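PDB 5IHS: endoglucanase, glycoside hydrolase family 5 protein from Cytophaga hutchinsonii, which probably hydrolyses internal beta-1,4-glucosidic bonds of cellulose, as an endoglucanase of glycoside hydrolase family 5 with a TIM-barrel fold. Local coordinates for residues E30-L35 with G44-V50; W79-V83 with N324-F328. One frame throughout, in Å; residues are numbered along the deposited sequence.

Contact 1: residues E30-L35 with G44-V50; sequences EKYGKL and GQYGDTV
Val50 lays CG2 over one face of the Tyr32 ring, a CH-pi contact 4.1 Å from the centroid, and the same methyl lies 4.1 Å from Leu35 CD2. Asp48 approaches the ring at its edge, carboxylate and ring planes 73° apart. The amide of Gln45 serves the backbone: OE1 takes the N-H of Lys34 at 2.8 Å, almost straight (177°), in the carbonyl plane and on a lone pair. Tyr32 O also receives a bent bond from Gln45 N (3.3 Å). Extended beyond CG (chi2 -178°), the Gln45 chain brings OE1 up to Lys34 N, 3.5 Å from Gly33 CA, and its CG sits over the centre of the Tyr46 ring. Gly33, with positive phi, ends helix 28-32, and the chain turns into a beta hairpin of strands 35-38 and 41-44, closed by the antiparallel, non-hydrogen-bonded pair Leu35-Gly44; a type I turn, Gly44 to Gly47, follows. Three waters link the helix carbonyls to the turn and to Asp48 just beyond it. One joins Glu30 O to Tyr46 OH, another Lys31 O to Asp48 OD2; the third donates to Tyr32 O and Asp48 OD2 and accepts from Tyr46 N. Farther out, Lys31 NZ bonds Ser330 OG, and Tyr119 packs on Tyr32 and Leu35.

Contact 2: residues W79-V83 with N324-F328; sequences WKCTV and NGPIF
Asn324 reaches from helix 311-329 into the bend of 79-83, and each atom of its side chain meets something there. CB lies 3.2 Å from Lys80 O and touches the CB of the same lysine. With CG anti to its own carbonyl carbon (chi1 -73°), the amide is carried on toward Thr82, whose CG2 comes within 3.9 Å of CG. At the tip the two branches divide the work. ND2 donates to Lys80 O at 2.8 Å, with an angle of 162° at the hydrogen, and the acceptor lies only 5° out of the amide plane. OD1 accepts from a water that in turn accepts from Thr82 OG1, and OD1 also bonds Arg53 NH1. With ND2 and OD1 both bonded, the flip of the amide is settled; Arg53 also reaches Thr82 OG1 through its backbone N. One helical turn on, Phe328 sets the edge of its ring against the same backbone: CE2 is 3.4 Å from Lys80 O and CZ 3.5 Å from Cys81 O, a buried carbonyl with no hydrogen-bond partner in the model. Lys80 CB and Thr82 CG2 also touch CE2, while Lys80 NZ turns back to Asp77 O. Lys80, with positive phi, is where the chain leaves helical angles after helix 69-77, and it then enters strand 83-89: this is the alpha-to-beta loop of a TIM barrel, packed against the C-terminal helix.

From the N terminus the chain runs through helix 28-32 and the hairpin of strands 35-38 and 41-44, and contact 1 closes this short loop before the first barrel strand, 53-57. Contact 2 opens later, between helix 69-77 and strand 83-89, and closes a loop of 240 residues that takes in the other barrel strands through 279-284. The two are therefore in series, neither nested nor crossed. Their centres are about 15 Å apart, yet they touch: Ile327 CG2 of 324-328 packs 3.5 Å from Tyr32 OH and 4.1 Å from Lys31 CD. Helix 311-329 thus joins the N-terminal helix to the loop leading into the second barrel strand.

Contact 1: residues E30-L35 with G44-V50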
loop_
_atom_site.group_PDB
_atom_site.type_symbol
_atom_site.label_atom_id
_atom_site.label_comp_id
_atom_site.label_asym_id
_atom_site.label_seq_id
_atom_site.Cartn_x
_atom_site.Cartn_y
_atom_site.Cartn_z
ATOM N N GLU A 30 -6.096 -12.153 -13.210
ATOM C CA GLU A 30 -6.107 -12.751 -14.547
ATOM C C GLU A 30 -6.311 -11.695 -15.628
ATOM O O GLU A 30 -5.734 -11.793 -16.714
ATOM C CB GLU A 30 -7.169 -13.849 -14.638
ATOM C CG GLU A 30 -6.754 -15.104 -13.907
ATOM C CD GLU A 30 -7.859 -16.135 -13.777
ATOM O OE1 GLU A 30 -9.028 -15.820 -14.069
ATOM O OE2 GLU A 30 -7.554 -17.273 -13.362
ATOM N N LYS A 31 -7.108 -10.666 -15.341
ATOM C CA LYS A 31 -7.343 -9.591 -16.303
ATOM C C LYS A 31 -6.065 -8.826 -16.625
ATOM O O LYS A 31 -5.726 -8.625 -17.796
ATOM C CB LYS A 31 -8.432 -8.645 -15.782
ATOM C CG LYS A 31 -8.740 -7.470 -16.711
ATOM C CD LYS A 31 -9.697 -6.477 -16.062
ATOM C CE LYS A 31 -9.998 -5.284 -16.950
ATOM N NZ LYS A 31 -10.791 -5.632 -18.152
ATOM N N TYR A 32 -5.356 -8.357 -15.598
ATOM C CA TYR A 32 -4.212 -7.475 -15.829
ATOM C C TYR A 32 -2.879 -8.217 -15.872
ATOM O O TYR A 32 -1.941 -7.749 -16.533
ATOM C CB TYR A 32 -4.148 -6.392 -14.749
ATOM C CG TYR A 32 -5.252 -5.360 -14.779
ATOM C CD1 TYR A 32 -5.651 -4.749 -15.963
ATOM C CD2 TYR A 32 -5.869 -4.958 -13.603
ATOM C CE1 TYR A 32 -6.640 -3.772 -15.967
ATOM C CE2 TYR A 32 -6.851 -3.995 -13.601
ATOM C CZ TYR A 32 -7.237 -3.397 -14.770
ATOM O OH TYR A 32 -8.223 -2.427 -14.700
ATOM N N GLY A 33 -2.761 -9.334 -15.153
ATOM C CA GLY A 33 -1.554 -10.139 -15.167
ATOM C C GLY A 33 -0.389 -9.523 -14.407
ATOM O O GLY A 33 -0.551 -8.760 -13.443
ATOM N N LYS A 34 0.812 -9.881 -14.846
ATOM C CA LYS A 34 2.028 -9.367 -14.233
ATOM C C LYS A 34 2.118 -7.864 -14.437
ATOM O O LYS A 34 1.880 -7.354 -15.535
ATOM C CB LYS A 34 3.243 -10.019 -14.892
ATOM C CG LYS A 34 3.419 -11.496 -14.597
ATOM C CD LYS A 34 4.602 -12.065 -15.386
ATOM C CE LYS A 34 4.935 -13.485 -15.009
ATOM N NZ LYS A 34 6.096 -13.953 -15.803
ATOM N N LEU A 35 2.508 -7.162 -13.377
ATOM C CA LEU A 35 2.641 -5.714 -13.380
ATOM C C LEU A 35 4.097 -5.304 -13.555
ATOM O O LEU A 35 5.026 -5.997 -13.130
ATOM C CB LEU A 35 2.113 -5.131 -12.069
ATOM C CG LEU A 35 0.668 -5.504 -11.745
ATOM C CD1 LEU A 35 0.291 -4.904 -10.390
ATOM C CD2 LEU A 35 -0.312 -5.056 -12.813
ATOM N N GLY A 44 0.378 -3.463 -17.218
ATOM C CA GLY A 44 0.172 -4.889 -17.122
ATOM C C GLY A 44 0.673 -5.618 -18.367
ATOM O O GLY A 44 0.945 -5.026 -19.410
ATOM N N GLN A 45 0.759 -6.946 -18.247
ATOM C CA GLN A 45 1.438 -7.732 -19.277
ATOM C C GLN A 45 0.681 -7.773 -20.597
ATOM O O GLN A 45 1.281 -8.128 -21.617
ATOM C CB GLN A 45 1.733 -9.151 -18.796
ATOM C CG GLN A 45 0.547 -10.080 -18.777
ATOM C CD GLN A 45 0.904 -11.462 -18.251
ATOM O OE1 GLN A 45 0.919 -11.676 -17.048
ATOM N NE2 GLN A 45 1.166 -12.409 -19.152
ATOM N N TYR A 46 -0.600 -7.415 -20.612
ATOM C CA TYR A 46 -1.407 -7.446 -21.823
ATOM C C TYR A 46 -1.593 -6.066 -22.435
ATOM O O TYR A 46 -2.436 -5.902 -23.323
ATOM C CB TYR A 46 -2.758 -8.110 -21.533
ATOM C CG TYR A 46 -2.620 -9.467 -20.868
ATOM C CD1 TYR A 46 -2.038 -10.541 -21.537
ATOM C CD2 TYR A 46 -3.069 -9.673 -19.570
ATOM C CE1 TYR A 46 -1.905 -11.772 -20.928
ATOM C CE2 TYR A 46 -2.946 -10.904 -18.955
ATOM C CZ TYR A 46 -2.364 -11.950 -19.639
ATOM O OH TYR A 46 -2.229 -13.177 -19.030
ATOM N N GLY A 47 -0.814 -5.081 -21.995
ATOM C CA GLY A 47 -0.838 -3.756 -22.576
ATOM C C GLY A 47 -1.756 -2.766 -21.899
ATOM O O GLY A 47 -1.968 -1.672 -22.436
ATOM N N ASP A 48 -2.303 -3.103 -20.739
ATOM C CA ASP A 48 -3.125 -2.158 -20.005
ATOM C C ASP A 48 -2.244 -1.202 -19.213
ATOM O O ASP A 48 -1.197 -1.589 -18.689
ATOM C CB ASP A 48 -3.994 -2.907 -18.994
ATOM C CG ASP A 48 -4.941 -3.876 -19.641
ATOM O OD1 ASP A 48 -5.961 -3.422 -20.199
ATOM O OD2 ASP A 48 -4.684 -5.096 -19.587
ATOM N N THR A 49 -2.694 0.047 -19.094
ATOM C CA THR A 49 -2.203 0.929 -18.041
ATOM C C THR A 49 -3.087 0.683 -16.817
ATOM O O THR A 49 -4.318 0.777 -16.906
ATOM C CB THR A 49 -2.225 2.395 -18.476
ATOM O OG1 THR A 49 -1.433 2.543 -19.658
ATOM C CG2 THR A 49 -1.652 3.291 -17.370
ATOM N N VAL A 50 -2.478 0.309 -15.696
ATOM C CA VAL A 50 -3.193 -0.223 -14.543
ATOM C C VAL A 50 -3.210 0.795 -13.415
ATOM O O VAL A 50 -2.177 1.395 -13.084
ATOM C CB VAL A 50 -2.556 -1.545 -14.074
ATOM C CG1 VAL A 50 -3.269 -2.084 -12.854
ATOM C CG2 VAL A 50 -2.574 -2.579 -15.182
HETATM O O HOH W 1 -3.679 -13.676 -16.926
HETATM O O HOH W 2 -6.387 -7.141 -19.939
HETATM O O HOH W 3 -2.330 -6.044 -18.741
#

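Contact 2: residues W79-V83 with N324-F328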
loop_
_atom_site.group_PDB
_atom_site.type_symbol
_atom_site.label_atom_id
_atom_site.label_comp_id
_atom_site.label_asym_id
_atom_site.label_seq_id
_atom_site.Cartn_x
_atom_site.Cartn_y
_atom_site.Cartn_z
ATOM N N TRP A 79 -16.405 -4.439 -0.995
ATOM C CA TRP A 79 -15.727 -3.163 -1.169
ATOM C C TRP A 79 -15.143 -2.987 -2.571
ATOM O O TRP A 79 -14.719 -1.881 -2.908
ATOM C CB TRP A 79 -14.621 -2.977 -0.114
ATOM C CG TRP A 79 -15.137 -2.739 1.282
ATOM C CD1 TRP A 79 -16.063 -3.483 1.958
ATOM C CD2 TRP A 79 -14.753 -1.684 2.166
ATOM N NE1 TRP A 79 -16.282 -2.955 3.205
ATOM C CE2 TRP A 79 -15.497 -1.842 3.353
ATOM C CE3 TRP A 79 -13.871 -0.607 2.057
ATOM C CZ2 TRP A 79 -15.387 -0.959 4.424
ATOM C CZ3 TRP A 79 -13.770 0.264 3.128
ATOM C CH2 TRP A 79 -14.527 0.082 4.283
ATOM N N LYS A 80 -15.076 -4.044 -3.376
ATOM C CA LYS A 80 -14.525 -3.971 -4.733
ATOM C C LYS A 80 -13.055 -3.550 -4.726
ATOM O O LYS A 80 -12.583 -2.890 -5.650
ATOM C CB LYS A 80 -15.367 -3.082 -5.655
ATOM C CG LYS A 80 -16.867 -3.370 -5.600
ATOM C CD LYS A 80 -17.238 -4.819 -5.889
ATOM C CE LYS A 80 -18.753 -4.995 -5.859
ATOM N NZ LYS A 80 -19.179 -6.401 -6.038
ATOM N N CYS A 81 -12.308 -3.980 -3.714
ATOM C CA CYS A 81 -10.863 -3.773 -3.730
ATOM C C CYS A 81 -10.203 -4.598 -4.829
ATOM O O CYS A 81 -10.477 -5.795 -4.977
ATOM C CB CYS A 81 -10.247 -4.201 -2.399
ATOM S SG CYS A 81 -10.620 -3.177 -0.999
ATOM N N THR A 82 -9.273 -3.971 -5.551
ATOM C CA THR A 82 -8.394 -4.689 -6.465
ATOM C C THR A 82 -7.006 -4.922 -5.879
ATOM O O THR A 82 -6.196 -5.629 -6.498
ATOM C CB THR A 82 -8.311 -3.977 -7.813
ATOM O OG1 THR A 82 -7.861 -2.638 -7.595
ATOM C CG2 THR A 82 -9.663 -3.976 -8.520
ATOM N N VAL A 83 -6.744 -4.381 -4.685
ATOM C CA VAL A 83 -5.499 -4.586 -3.960
ATOM C C VAL A 83 -5.825 -4.478 -2.472
ATOM O O VAL A 83 -6.720 -3.726 -2.063
ATOM C CB VAL A 83 -4.418 -3.562 -4.411
ATOM C CG1 VAL A 83 -4.860 -2.109 -4.150
ATOM C CG2 VAL A 83 -3.068 -3.843 -3.766
ATOM N N ASN A 324 -13.993 0.932 -9.101
ATOM C CA ASN A 324 -13.576 -0.423 -9.424
ATOM C C ASN A 324 -14.733 -1.317 -9.852
ATOM O O ASN A 324 -14.496 -2.349 -10.489
ATOM C CB ASN A 324 -12.882 -1.078 -8.231
ATOM C CG ASN A 324 -11.490 -0.542 -7.977
ATOM O OD1 ASN A 324 -10.925 0.236 -8.768
ATOM N ND2 ASN A 324 -10.913 -0.981 -6.875
ATOM N N GLY A 325 -15.973 -0.962 -9.521
ATOM C CA GLY A 325 -17.107 -1.754 -9.939
ATOM C C GLY A 325 -17.086 -2.096 -11.418
ATOM O O GLY A 325 -17.284 -3.255 -11.808
ATOM N N PRO A 326 -16.856 -1.096 -12.277
ATOM C CA PRO A 326 -16.829 -1.381 -13.726
ATOM C C PRO A 326 -15.697 -2.305 -14.153
ATOM O O PRO A 326 -15.821 -3.014 -15.161
ATOM C CB PRO A 326 -16.701 0.014 -14.351
ATOM C CG PRO A 326 -17.320 0.942 -13.329
ATOM C CD PRO A 326 -16.931 0.351 -11.996
ATOM N N ILE A 327 -14.585 -2.315 -13.418
ATOM C CA ILE A 327 -13.502 -3.243 -13.718
ATOM C C ILE A 327 -13.955 -4.673 -13.455
ATOM O O ILE A 327 -13.794 -5.562 -14.301
ATOM C CB ILE A 327 -12.232 -2.886 -12.922
ATOM C CG1 ILE A 327 -11.791 -1.450 -13.219
ATOM C CG2 ILE A 327 -11.114 -3.860 -13.271
ATOM C CD1 ILE A 327 -10.632 -0.943 -12.357
ATOM N N PHE A 328 -14.542 -4.919 -12.282
ATOM C CA PHE A 328 -15.112 -6.238 -12.021
ATOM C C PHE A 328 -16.199 -6.580 -13.036
ATOM O O PHE A 328 -16.294 -7.726 -13.495
ATOM C CB PHE A 328 -15.671 -6.306 -10.599
ATOM C CG PHE A 328 -14.613 -6.453 -9.528
ATOM C CD1 PHE A 328 -14.105 -7.700 -9.194
ATOM C CD2 PHE A 328 -14.137 -5.339 -8.848
ATOM C CE1 PHE A 328 -13.136 -7.834 -8.209
ATOM C CE2 PHE A 328 -13.156 -5.454 -7.854
ATOM C CZ PHE A 328 -12.654 -6.710 -7.532
HETATM O O HOH W 4 -8.494 -0.962 -9.632
#